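Local coordinates for outer membrane protein assembly factor BamA (Haemophilus ducreyi, PDB 4K3C) that probably helps assemble and insert beta-barrel proteins into the outer membrane as part of the Bam complex, at residues 260-271 against 304-315. Numbering follows the deposited sequence.
Sequences NSYYLGLGYTHD and QSADFDLSFGWN
Residues 260-271 and 308-315 pair as antiparallel strands, their N-to-C directions 169° apart, with hydrogen-bonded pairs at Tyr263-Gly313, Gly265-Ser311 and Gly267-Asp309. Beyond these the regular pattern breaks at Ala306-Asp307, joined by a cis peptide, where Thr269 N still donates to Asp307 O (3.1 Å), and two-way bonding resumes between Asp271 and Ser305. The Tyr263 ring lies flat over Gly313, whose CA stands 3.6 Å from the ring centroid, a CH-pi contact. With CG between the backbone N and the carbonyl carbon (chi1 63°), the ring swings across to the neighbouring strand and turns its edge to Asn315 ND2; Asn315 OD1 bonds Asn332 on the next strand. Such neighbour-to-neighbour pairing of tilted antiparallel strands builds the Omp85-type transmembrane barrel of BamA, here linking strands 260-274 and 303-317. Alternation separates the two faces: Leu264, Leu266, Tyr268, Phe308, Leu310 and Phe312 form a largely apolar, aromatic-rich side, consistent with the lipid-facing surface, while Tyr263, Asp309 and Ser311 point their side chains to the other face, where the facing positions Gly313, Gly267 and Gly265 carry none. On the largely apolar side Leu266 CD2 meets Leu310 CD1 at 4.0 Å. Tyr268 directs its edge at the face of Phe308 in an offset edge-to-face pair, centroids 5.1 Å apart and planes at 73°. At the far end His270 NE2 donates to Gln304 OE1 (3.0 Å), with the oxygen in the imidazole plane.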
loop_
_atom_site.group_PDB
_atom_site.type_symbol
_atom_site.label_atom_id
_atom_site.label_comp_id
_atom_site.label_asym_id
_atom_site.label_seq_id
_atom_site.Cartn_x
_atom_site.Cartn_y
_atom_site.Cartn_z
ATOM N N ASN A 260 3.876 -9.769 -3.048
ATOM C CA ASN A 260 2.597 -10.316 -2.609
ATOM C C ASN A 260 2.447 -10.282 -1.114
ATOM O O ASN A 260 3.428 -10.354 -0.390
ATOM C CB ASN A 260 2.407 -11.754 -3.086
ATOM C CG ASN A 260 2.727 -11.930 -4.549
ATOM O OD1 ASN A 260 3.895 -12.012 -4.927
ATOM N ND2 ASN A 260 1.694 -11.988 -5.384
ATOM N N SER A 261 1.205 -10.176 -0.659
ATOM C CA SER A 261 0.899 -10.269 0.761
ATOM C C SER A 261 -0.589 -10.573 0.976
ATOM O O SER A 261 -1.422 -10.309 0.106
ATOM C CB SER A 261 1.319 -8.989 1.474
ATOM O OG SER A 261 0.904 -7.856 0.736
ATOM N N TYR A 262 -0.916 -11.149 2.125
ATOM C CA TYR A 262 -2.284 -11.529 2.418
ATOM C C TYR A 262 -2.656 -10.865 3.696
ATOM O O TYR A 262 -1.802 -10.324 4.390
ATOM C CB TYR A 262 -2.406 -13.052 2.551
ATOM C CG TYR A 262 -1.948 -13.687 1.281
ATOM C CD1 TYR A 262 -2.816 -13.836 0.201
ATOM C CD2 TYR A 262 -0.616 -14.041 1.109
ATOM C CE1 TYR A 262 -2.376 -14.368 -0.997
ATOM C CE2 TYR A 262 -0.168 -14.570 -0.089
ATOM C CZ TYR A 262 -1.047 -14.725 -1.140
ATOM O OH TYR A 262 -0.576 -15.248 -2.319
ATOM N N TYR A 263 -3.939 -10.870 4.006
ATOM C CA TYR A 263 -4.342 -10.515 5.354
ATOM C C TYR A 263 -5.616 -11.269 5.731
ATOM O O TYR A 263 -6.405 -11.665 4.856
ATOM C CB TYR A 263 -4.496 -9.008 5.499
ATOM C CG TYR A 263 -5.576 -8.448 4.618
ATOM C CD1 TYR A 263 -6.912 -8.500 5.005
ATOM C CD2 TYR A 263 -5.278 -7.872 3.408
ATOM C CE1 TYR A 263 -7.914 -8.001 4.215
ATOM C CE2 TYR A 263 -6.286 -7.364 2.602
ATOM C CZ TYR A 263 -7.602 -7.434 3.017
ATOM O OH TYR A 263 -8.620 -6.939 2.229
ATOM N N LEU A 264 -5.768 -11.510 7.028
ATOM C CA LEU A 264 -6.988 -12.054 7.605
ATOM C C LEU A 264 -7.386 -11.138 8.753
ATOM O O LEU A 264 -6.541 -10.760 9.566
ATOM C CB LEU A 264 -6.742 -13.449 8.167
ATOM C CG LEU A 264 -7.028 -14.702 7.340
ATOM C CD1 LEU A 264 -6.874 -15.962 8.217
ATOM C CD2 LEU A 264 -8.405 -14.661 6.653
ATOM N N GLY A 265 -8.660 -10.785 8.842
ATOM C CA GLY A 265 -9.116 -9.957 9.948
ATOM C C GLY A 265 -10.463 -10.375 10.496
ATOM O O GLY A 265 -11.279 -10.949 9.781
ATOM N N LEU A 266 -10.672 -10.109 11.780
ATOM C CA LEU A 266 -11.975 -10.202 12.425
ATOM C C LEU A 266 -12.304 -8.804 12.909
ATOM O O LEU A 266 -11.410 -8.062 13.341
ATOM C CB LEU A 266 -11.896 -11.096 13.644
ATOM C CG LEU A 266 -11.516 -12.546 13.383
ATOM C CD1 LEU A 266 -11.025 -13.231 14.669
ATOM C CD2 LEU A 266 -12.719 -13.277 12.781
ATOM N N GLY A 267 -13.578 -8.436 12.847
ATOM C CA GLY A 267 -13.996 -7.153 13.372
ATOM C C GLY A 267 -15.435 -7.115 13.837
ATOM O O GLY A 267 -16.323 -7.764 13.283
ATOM N N TYR A 268 -15.675 -6.332 14.873
ATOM C CA TYR A 268 -17.032 -6.077 15.307
ATOM C C TYR A 268 -17.351 -4.628 14.995
ATOM O O TYR A 268 -16.509 -3.750 15.159
ATOM C CB TYR A 268 -17.168 -6.338 16.801
ATOM C CG TYR A 268 -18.560 -6.111 17.331
ATOM C CD1 TYR A 268 -18.947 -4.865 17.802
ATOM C CD2 TYR A 268 -19.485 -7.149 17.378
ATOM C CE1 TYR A 268 -20.220 -4.658 18.290
ATOM C CE2 TYR A 268 -20.753 -6.956 17.886
ATOM C CZ TYR A 268 -21.119 -5.708 18.338
ATOM O OH TYR A 268 -22.394 -5.501 18.817
ATOM N N THR A 269 -18.558 -4.376 14.508
ATOM C CA THR A 269 -18.947 -3.033 14.100
ATOM C C THR A 269 -20.445 -2.786 14.313
ATOM O O THR A 269 -21.291 -3.606 13.974
ATOM C CB THR A 269 -18.613 -2.734 12.601
ATOM O OG1 THR A 269 -19.619 -3.308 11.768
ATOM C CG2 THR A 269 -17.228 -3.269 12.177
ATOM N N HIS A 270 -20.762 -1.613 14.830
ATOM C CA HIS A 270 -22.121 -1.270 15.165
ATOM C C HIS A 270 -22.504 -0.029 14.370
ATOM O O HIS A 270 -21.835 0.985 14.462
ATOM C CB HIS A 270 -22.168 -1.021 16.660
ATOM C CG HIS A 270 -23.456 -0.459 17.149
ATOM N ND1 HIS A 270 -23.519 0.463 18.171
ATOM C CD2 HIS A 270 -24.737 -0.715 16.788
ATOM C CE1 HIS A 270 -24.783 0.765 18.410
ATOM N NE2 HIS A 270 -25.541 0.062 17.584
ATOM N N ASP A 271 -23.563 -0.140 13.563
ATOM C CA ASP A 271 -24.036 0.923 12.669
ATOM C C ASP A 271 -25.391 1.407 13.148
ATOM O O ASP A 271 -26.253 0.596 13.490
ATOM C CB ASP A 271 -24.251 0.399 11.242
ATOM C CG ASP A 271 -22.998 -0.153 10.607
ATOM O OD1 ASP A 271 -22.168 0.640 10.089
ATOM O OD2 ASP A 271 -22.872 -1.397 10.600
ATOM N N GLN A 304 -30.485 -0.298 13.464
ATOM C CA GLN A 304 -29.217 -0.569 14.170
ATOM C C GLN A 304 -28.776 -1.997 13.884
ATOM O O GLN A 304 -29.606 -2.828 13.537
ATOM C CB GLN A 304 -29.366 -0.433 15.698
ATOM C CG GLN A 304 -29.773 0.928 16.240
ATOM C CD GLN A 304 -29.408 1.087 17.721
ATOM O OE1 GLN A 304 -28.455 0.472 18.187
ATOM N NE2 GLN A 304 -30.166 1.911 18.459
ATOM N N SER A 305 -27.491 -2.292 14.070
ATOM C CA SER A 305 -27.009 -3.660 13.956
ATOM C C SER A 305 -25.548 -3.848 14.368
ATOM O O SER A 305 -24.800 -2.887 14.473
ATOM C CB SER A 305 -27.192 -4.164 12.511
ATOM O OG SER A 305 -26.716 -3.228 11.551
ATOM N N ALA A 306 -25.167 -5.105 14.608
ATOM C CA ALA A 306 -23.776 -5.583 14.451
ATOM C C ALA A 306 -23.895 -7.080 14.289
ATOM O O ALA A 306 -24.876 -7.613 14.804
ATOM C CB ALA A 306 -23.001 -5.296 15.644
ATOM N N ASP A 307 -23.013 -7.824 13.605
ATOM C CA ASP A 307 -21.898 -7.516 12.680
ATOM C C ASP A 307 -20.470 -7.826 13.136
ATOM O O ASP A 307 -19.613 -6.954 13.237
ATOM C CB ASP A 307 -22.036 -6.264 11.819
ATOM C CG ASP A 307 -22.961 -6.485 10.642
ATOM O OD1 ASP A 307 -24.002 -7.128 10.852
ATOM O OD2 ASP A 307 -22.642 -6.037 9.513
ATOM N N PHE A 308 -20.254 -9.110 13.399
ATOM C CA PHE A 308 -18.939 -9.717 13.430
ATOM C C PHE A 308 -18.586 -10.090 11.997
ATOM O O PHE A 308 -19.276 -10.891 11.380
ATOM C CB PHE A 308 -18.987 -11.008 14.228
ATOM C CG PHE A 308 -18.621 -10.854 15.656
ATOM C CD1 PHE A 308 -19.568 -10.464 16.594
ATOM C CD2 PHE A 308 -17.332 -11.126 16.078
ATOM C CE1 PHE A 308 -19.228 -10.336 17.933
ATOM C CE2 PHE A 308 -16.981 -10.996 17.416
ATOM C CZ PHE A 308 -17.933 -10.600 18.344
ATOM N N ASP A 309 -17.513 -9.533 11.458
ATOM C CA ASP A 309 -17.154 -9.833 10.084
ATOM C C ASP A 309 -15.815 -10.556 9.987
ATOM O O ASP A 309 -14.943 -10.386 10.856
ATOM C CB ASP A 309 -17.097 -8.545 9.267
ATOM C CG ASP A 309 -16.051 -7.594 9.783
ATOM O OD1 ASP A 309 -14.866 -7.764 9.405
ATOM O OD2 ASP A 309 -16.412 -6.696 10.583
ATOM N N LEU A 310 -15.666 -11.358 8.927
ATOM C CA LEU A 310 -14.384 -11.977 8.583
ATOM C C LEU A 310 -13.825 -11.347 7.315
ATOM O O LEU A 310 -14.580 -11.051 6.382
ATOM C CB LEU A 310 -14.540 -13.479 8.388
ATOM C CG LEU A 310 -13.306 -14.217 7.888
ATOM C CD1 LEU A 310 -12.162 -14.082 8.859
ATOM C CD2 LEU A 310 -13.664 -15.667 7.662
ATOM N N SER A 311 -12.511 -11.138 7.281
ATOM C CA SER A 311 -11.904 -10.428 6.160
ATOM C C SER A 311 -10.620 -11.073 5.698
ATOM O O SER A 311 -9.785 -11.461 6.521
ATOM C CB SER A 311 -11.630 -8.974 6.520
ATOM O OG SER A 311 -12.857 -8.293 6.659
ATOM N N PHE A 312 -10.481 -11.182 4.378
ATOM C CA PHE A 312 -9.325 -11.802 3.755
ATOM C C PHE A 312 -9.003 -10.965 2.548
ATOM O O PHE A 312 -9.902 -10.418 1.919
ATOM C CB PHE A 312 -9.661 -13.236 3.331
ATOM C CG PHE A 312 -11.132 -13.531 3.361
ATOM C CD1 PHE A 312 -11.943 -13.187 2.293
ATOM C CD2 PHE A 312 -11.714 -14.118 4.466
ATOM C CE1 PHE A 312 -13.309 -13.441 2.325
ATOM C CE2 PHE A 312 -13.076 -14.364 4.497
ATOM C CZ PHE A 312 -13.870 -14.026 3.428
ATOM N N GLY A 313 -7.723 -10.831 2.232
ATOM C CA GLY A 313 -7.344 -10.097 1.045
ATOM C C GLY A 313 -6.011 -10.574 0.523
ATOM O O GLY A 313 -5.250 -11.217 1.257
ATOM N N TRP A 314 -5.725 -10.274 -0.742
ATOM C CA TRP A 314 -4.426 -10.564 -1.306
ATOM C C TRP A 314 -3.920 -9.371 -2.081
ATOM O O TRP A 314 -4.671 -8.748 -2.828
ATOM C CB TRP A 314 -4.504 -11.779 -2.224
ATOM C CG TRP A 314 -3.338 -11.880 -3.153
ATOM C CD1 TRP A 314 -2.016 -11.998 -2.814
ATOM C CD2 TRP A 314 -3.384 -11.858 -4.580
ATOM N NE1 TRP A 314 -1.245 -12.057 -3.932
ATOM C CE2 TRP A 314 -2.055 -11.975 -5.039
ATOM C CE3 TRP A 314 -4.420 -11.753 -5.520
ATOM C CZ2 TRP A 314 -1.729 -11.995 -6.408
ATOM C CZ3 TRP A 314 -4.096 -11.769 -6.878
ATOM C CH2 TRP A 314 -2.760 -11.891 -7.305
ATOM N N ASN A 315 -2.643 -9.046 -1.925
ATOM C CA ASN A 315 -2.134 -7.824 -2.528
ATOM C C ASN A 315 -0.887 -7.965 -3.332
ATOM O O ASN A 315 0.201 -8.206 -2.798
ATOM C CB ASN A 315 -1.938 -6.741 -1.491
ATOM C CG ASN A 315 -3.212 -6.048 -1.175
ATOM O OD1 ASN A 315 -3.655 -5.172 -1.929
ATOM N ND2 ASN A 315 -3.849 -6.456 -0.075
HETATM O O HOH W 1 1.903 -6.213 -1.813
#